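Local coordinates for protein 6-phospho-beta-d glycosidase (Streptococcus pyogenes, PDB 5FOO) that probably hydrolyses 6-phosphorylated beta-glucosides, as a glycoside hydrolase family 1 enzyme with a pocket that holds a 6-phosphocyclophellitol ligand, at residues V162-L175 with G186-T200. The protein carries 1 engineered substitution. Sequence-based numbering, arbitrary orientation.
With JAZ (6-phosphocyclophellitol), chain G.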
loop_
_atom_site.group_PDB
_atom_site.type_symbol
_atom_site.label_atom_id
_atom_site.label_comp_id
_atom_site.label_asym_id
_atom_site.label_seq_id
_atom_site.Cartn_x
_atom_site.Cartn_y
_atom_site.Cartn_z
ATOM N N VAL A 162 -6.993 3.180 6.013
ATOM C CA VAL A 162 -6.421 4.388 6.576
ATOM C C VAL A 162 -5.039 4.709 5.923
ATOM O O VAL A 162 -4.812 5.840 5.534
ATOM C CB VAL A 162 -6.286 4.348 8.121
ATOM C CG1 VAL A 162 -5.683 5.684 8.613
ATOM C CG2 VAL A 162 -7.646 4.182 8.810
ATOM N N HIS A 163 -4.150 3.714 5.831
ATOM C CA HIS A 163 -2.858 3.882 5.191
ATOM C C HIS A 163 -2.595 2.734 4.223
ATOM O O HIS A 163 -3.098 1.608 4.389
ATOM C CB HIS A 163 -1.714 3.785 6.206
ATOM C CG HIS A 163 -1.816 4.683 7.404
ATOM N ND1 HIS A 163 -1.651 6.032 7.327
ATOM C CD2 HIS A 163 -1.956 4.404 8.705
ATOM C CE1 HIS A 163 -1.726 6.572 8.525
ATOM N NE2 HIS A 163 -1.928 5.600 9.382
ATOM N N ASN A 164 -1.748 3.014 3.236
ATOM C CA ASN A 164 -0.998 1.993 2.562
ATOM C C ASN A 164 0.393 1.887 3.178
ATOM O O ASN A 164 1.152 2.866 3.176
ATOM C CB ASN A 164 -0.854 2.348 1.092
ATOM C CG ASN A 164 -0.008 1.340 0.349
ATOM O OD1 ASN A 164 -0.499 0.292 -0.081
ATOM N ND2 ASN A 164 1.269 1.644 0.205
ATOM N N GLU A 165 0.710 0.723 3.686
ATOM C CA GLU A 165 2.051 0.357 4.165
ATOM C C GLU A 165 2.751 1.434 4.980
ATOM O O GLU A 165 3.766 2.040 4.545
ATOM C CB GLU A 165 2.942 -0.101 3.018
ATOM C CG GLU A 165 2.438 -1.273 2.229
ATOM C CD GLU A 165 3.196 -1.436 0.861
ATOM O OE1 GLU A 165 3.267 -0.514 -0.077
ATOM O OE2 GLU A 165 3.697 -2.548 0.713
ATOM N N PRO A 166 2.210 1.679 6.168
ATOM C CA PRO A 166 2.799 2.644 6.995
ATOM C C PRO A 166 4.253 2.362 7.367
ATOM O O PRO A 166 5.020 3.340 7.501
ATOM C CB PRO A 166 1.872 2.705 8.187
ATOM C CG PRO A 166 1.273 1.375 8.266
ATOM C CD PRO A 166 1.043 1.065 6.812
ATOM N N MET A 167 4.678 1.103 7.432
ATOM C CA MET A 167 6.129 0.843 7.713
ATOM C C MET A 167 7.035 1.281 6.557
ATOM O O MET A 167 8.196 1.538 6.754
ATOM C CB MET A 167 6.402 -0.643 8.048
ATOM C CG MET A 167 7.884 -0.939 8.480
ATOM S SD MET A 167 8.338 0.098 9.874
ATOM C CE MET A 167 7.730 -0.903 11.188
ATOM N N VAL A 168 6.518 1.297 5.328
ATOM C CA VAL A 168 7.226 1.837 4.173
ATOM C C VAL A 168 7.438 3.367 4.313
ATOM O O VAL A 168 8.460 3.878 3.924
ATOM C CB VAL A 168 6.557 1.478 2.822
ATOM C CG1 VAL A 168 7.259 2.145 1.667
ATOM C CG2 VAL A 168 6.545 -0.054 2.616
ATOM N N VAL A 169 6.476 4.089 4.861
ATOM C CA VAL A 169 6.669 5.504 5.172
ATOM C C VAL A 169 7.770 5.704 6.259
ATOM O O VAL A 169 8.597 6.624 6.144
ATOM C CB VAL A 169 5.358 6.118 5.679
ATOM C CG1 VAL A 169 5.564 7.521 6.221
ATOM C CG2 VAL A 169 4.352 6.188 4.544
ATOM N N VAL A 170 7.711 4.905 7.317
ATOM C CA VAL A 170 8.651 4.965 8.378
ATOM C C VAL A 170 10.062 4.723 7.790
ATOM O O VAL A 170 10.960 5.482 8.077
ATOM C CB VAL A 170 8.395 3.852 9.363
ATOM C CG1 VAL A 170 9.561 3.679 10.354
ATOM C CG2 VAL A 170 7.104 4.064 10.125
ATOM N N GLU A 171 10.223 3.663 6.985
ATOM C CA GLU A 171 11.498 3.300 6.422
ATOM C C GLU A 171 11.965 4.282 5.384
ATOM O O GLU A 171 13.092 4.817 5.509
ATOM C CB GLU A 171 11.527 1.839 5.919
ATOM C CG GLU A 171 11.554 0.935 7.169
ATOM C CD GLU A 171 11.690 -0.584 6.934
ATOM O OE1 GLU A 171 11.543 -0.967 5.729
ATOM O OE2 GLU A 171 11.942 -1.361 7.980
ATOM N N GLY A 172 11.081 4.605 4.436
ATOM C CA GLY A 172 11.364 5.575 3.374
ATOM C C GLY A 172 11.814 6.941 3.848
ATOM O O GLY A 172 12.863 7.468 3.346
ATOM N N SER A 173 11.061 7.524 4.777
ATOM C CA SER A 173 11.309 8.857 5.251
ATOM C C SER A 173 12.432 8.914 6.314
ATOM O O SER A 173 13.184 9.908 6.398
ATOM C CB SER A 173 9.995 9.522 5.777
ATOM O OG SER A 173 9.185 10.058 4.699
ATOM N N TYR A 174 12.557 7.877 7.130
ATOM C CA TYR A 174 13.390 7.997 8.322
ATOM C C TYR A 174 14.520 6.961 8.509
ATOM O O TYR A 174 15.224 7.075 9.463
ATOM C CB TYR A 174 12.501 8.086 9.563
ATOM C CG TYR A 174 11.622 9.357 9.598
ATOM C CD1 TYR A 174 12.138 10.549 10.039
ATOM C CD2 TYR A 174 10.270 9.351 9.130
ATOM C CE1 TYR A 174 11.385 11.719 10.062
ATOM C CE2 TYR A 174 9.481 10.520 9.172
ATOM C CZ TYR A 174 10.032 11.709 9.642
ATOM O OH TYR A 174 9.320 12.888 9.667
ATOM N N LEU A 175 14.692 5.992 7.602
ATOM C CA LEU A 175 15.736 4.926 7.742
ATOM C C LEU A 175 16.559 4.701 6.470
ATOM O O LEU A 175 17.761 4.684 6.526
ATOM C CB LEU A 175 15.140 3.573 8.200
ATOM C CG LEU A 175 14.590 3.626 9.643
ATOM C CD1 LEU A 175 13.704 2.404 9.978
ATOM C CD2 LEU A 175 15.688 3.779 10.689
ATOM N N GLY A 186 16.630 6.921 13.625
ATOM C CA GLY A 186 15.870 5.791 14.197
ATOM C C GLY A 186 14.903 6.234 15.293
ATOM O O GLY A 186 13.817 5.733 15.413
ATOM N N LYS A 187 15.310 7.183 16.109
ATOM C CA LYS A 187 14.469 7.640 17.193
ATOM C C LYS A 187 13.188 8.240 16.628
ATOM O O LYS A 187 12.095 8.009 17.132
ATOM C CB LYS A 187 15.206 8.686 18.003
ATOM C CG LYS A 187 14.471 9.061 19.252
ATOM C CD LYS A 187 15.384 9.282 20.451
ATOM C CE LYS A 187 14.520 9.173 21.709
ATOM N NZ LYS A 187 15.099 9.928 22.848
ATOM N N LYS A 188 13.350 9.017 15.567
ATOM C CA LYS A 188 12.227 9.554 14.850
ATOM C C LYS A 188 11.395 8.503 14.124
ATOM O O LYS A 188 10.155 8.535 14.173
ATOM C CB LYS A 188 12.664 10.651 13.901
ATOM C CG LYS A 188 12.996 11.964 14.589
ATOM C CD LYS A 188 13.348 12.997 13.519
ATOM C CE LYS A 188 13.845 14.313 14.119
ATOM N NZ LYS A 188 14.124 15.190 12.932
ATOM N N ALA A 189 12.068 7.582 13.467
ATOM C CA ALA A 189 11.378 6.484 12.820
ATOM C C ALA A 189 10.411 5.766 13.773
ATOM O O ALA A 189 9.289 5.492 13.417
ATOM C CB ALA A 189 12.364 5.514 12.278
ATOM N N VAL A 190 10.885 5.449 14.977
ATOM C CA VAL A 190 10.128 4.697 15.934
ATOM C C VAL A 190 8.917 5.521 16.399
ATOM O O VAL A 190 7.816 4.988 16.583
ATOM C CB VAL A 190 11.031 4.279 17.103
ATOM C CG1 VAL A 190 10.246 3.683 18.233
ATOM C CG2 VAL A 190 12.042 3.263 16.598
ATOM N N GLN A 191 9.112 6.813 16.597
ATOM C CA GLN A 191 8.010 7.643 17.040
ATOM C C GLN A 191 6.976 7.769 15.873
ATOM O O GLN A 191 5.781 7.654 16.114
ATOM C CB GLN A 191 8.508 9.033 17.541
ATOM C CG GLN A 191 7.397 9.919 18.076
ATOM C CD GLN A 191 6.776 9.387 19.353
ATOM O OE1 GLN A 191 7.494 9.141 20.319
ATOM N NE2 GLN A 191 5.423 9.241 19.393
ATOM N N VAL A 192 7.452 7.987 14.655
ATOM C CA VAL A 192 6.590 7.969 13.470
ATOM C C VAL A 192 5.749 6.694 13.365
ATOM O O VAL A 192 4.549 6.803 13.078
ATOM C CB VAL A 192 7.387 8.275 12.188
ATOM C CG1 VAL A 192 6.632 7.986 10.896
ATOM C CG2 VAL A 192 7.749 9.776 12.171
ATOM N N ALA A 193 6.355 5.518 13.615
ATOM C CA ALA A 193 5.631 4.271 13.602
ATOM C C ALA A 193 4.500 4.257 14.646
ATOM O O ALA A 193 3.367 3.913 14.318
ATOM C CB ALA A 193 6.569 3.118 13.819
ATOM N N TYR A 194 4.801 4.670 15.884
ATOM C CA TYR A 194 3.733 4.782 16.884
ATOM C C TYR A 194 2.641 5.770 16.413
ATOM O O TYR A 194 1.437 5.496 16.555
ATOM C CB TYR A 194 4.279 5.214 18.238
ATOM C CG TYR A 194 3.237 5.556 19.265
ATOM C CD1 TYR A 194 2.722 6.798 19.346
ATOM C CD2 TYR A 194 2.788 4.589 20.160
ATOM C CE1 TYR A 194 1.743 7.109 20.296
ATOM C CE2 TYR A 194 1.828 4.867 21.120
ATOM C CZ TYR A 194 1.288 6.121 21.170
ATOM O OH TYR A 194 0.362 6.349 22.093
ATOM N N ASN A 195 3.063 6.896 15.821
ATOM C CA ASN A 195 2.121 7.939 15.472
ATOM C C ASN A 195 1.205 7.476 14.326
ATOM O O ASN A 195 0.011 7.771 14.329
ATOM C CB ASN A 195 2.816 9.252 15.128
ATOM C CG ASN A 195 3.392 9.970 16.350
ATOM O OD1 ASN A 195 3.195 9.580 17.522
ATOM N ND2 ASN A 195 4.117 11.033 16.072
ATOM N N LEU A 196 1.746 6.697 13.387
ATOM C CA LEU A 196 0.926 6.109 12.299
ATOM C C LEU A 196 -0.120 5.102 12.785
ATOM O O LEU A 196 -1.289 5.086 12.312
ATOM C CB LEU A 196 1.834 5.512 11.241
ATOM C CG LEU A 196 2.550 6.581 10.432
ATOM C CD1 LEU A 196 3.681 5.912 9.673
ATOM C CD2 LEU A 196 1.634 7.261 9.446
ATOM N N ALA A 197 0.287 4.294 13.758
ATOM C CA ALA A 197 -0.608 3.333 14.396
ATOM C C ALA A 197 -1.719 4.014 15.214
ATOM O O ALA A 197 -2.843 3.590 15.153
ATOM C CB ALA A 197 0.166 2.415 15.301
ATOM N N LEU A 198 -1.354 5.041 15.961
ATOM C CA LEU A 198 -2.277 5.872 16.692
ATOM C C LEU A 198 -3.238 6.587 15.736
ATOM O O LEU A 198 -4.440 6.653 16.015
ATOM C CB LEU A 198 -1.571 6.905 17.553
ATOM C CG LEU A 198 -2.490 7.922 18.287
ATOM C CD1 LEU A 198 -3.355 7.240 19.322
ATOM C CD2 LEU A 198 -1.643 8.979 18.950
ATOM N N ALA A 199 -2.722 7.123 14.640
ATOM C CA ALA A 199 -3.581 7.686 13.591
ATOM C C ALA A 199 -4.579 6.696 13.020
ATOM O O ALA A 199 -5.691 7.052 12.755
ATOM C CB ALA A 199 -2.745 8.270 12.477
ATOM N N THR A 200 -4.166 5.464 12.850
ATOM C CA THR A 200 -5.044 4.397 12.380
ATOM C C THR A 200 -6.263 4.252 13.329
ATOM O O THR A 200 -7.425 4.258 12.887
ATOM C CB THR A 200 -4.319 3.076 12.267
ATOM O OG1 THR A 200 -3.171 3.193 11.404
ATOM C CG2 THR A 200 -5.238 1.992 11.654
HETATM C C2 JAZ G . 4.265 0.786 -5.804
HETATM C C3 JAZ G . 3.007 0.945 -4.925
HETATM C C4 JAZ G . 3.193 0.236 -3.588
HETATM C C5 JAZ G . 3.496 -1.247 -3.750
HETATM C C6 JAZ G . 4.654 -1.452 -4.702
HETATM C C7 JAZ G . 4.464 -0.709 -6.025
HETATM C C8 JAZ G . 5.558 -1.037 -7.038
HETATM O O9 JAZ G . 6.792 -0.582 -6.489
HETATM P P10 JAZ G . 7.938 -0.090 -7.474
HETATM O O11 JAZ G . 9.025 0.349 -6.557
HETATM O O12 JAZ G . 7.416 0.839 -8.488
HETATM O O13 JAZ G . 8.330 -1.273 -8.246
HETATM O O14 JAZ G . 5.880 -1.087 -4.056
HETATM O O15 JAZ G . 4.070 1.390 -7.087
HETATM O O16 JAZ G . 2.842 2.322 -4.695
HETATM O O17 JAZ G . 2.043 0.417 -2.779
#
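Tyr174 lies across the start of helix 186-200. Its CB rests on Ala189 CB at 3.7 Å; further out, CD1 meets Lys188 CB, CE2 touches Val192 CG2 at 3.5 Å, and the hydroxyl at the tip hydrogen-bonds to Glu134 OE2. With CG anti to the carbonyl carbon (chi1 -65°), the ring meets Lys188 and Val192 obliquely on the same side, toward opposite edges. One turn earlier Val170 is a knob in the hole formed by Ala189, Val192, Ala193 and Leu196, its CG2 3.8 Å from Ala193 CA; the axes of the two short helical segments approach to 9.2 Å at 157°, Ala189 and Ala193 probably helping to make room for the valine. In this family 1 TIM barrel, helix 186-208 leads to the fifth strand, 218-224, and helix 166-174 follows the fourth. Just past that strand, His163 donates from NE2 to Leu196 O (3.0 Å), which lies 19° out of the ring plane. Thr200 OG1 and Thr200 N also donate to this carbonyl of a buried residue, while His163 ND1 hydrogen-bonds with His118 ND1. Asn164-Glu165-Pro166 is the family's NEP motif, its glutamate probably the acid/base as in relatives; Glu165 OE1 accepts from 6-phosphocyclophellitol O17 at 3.1 Å.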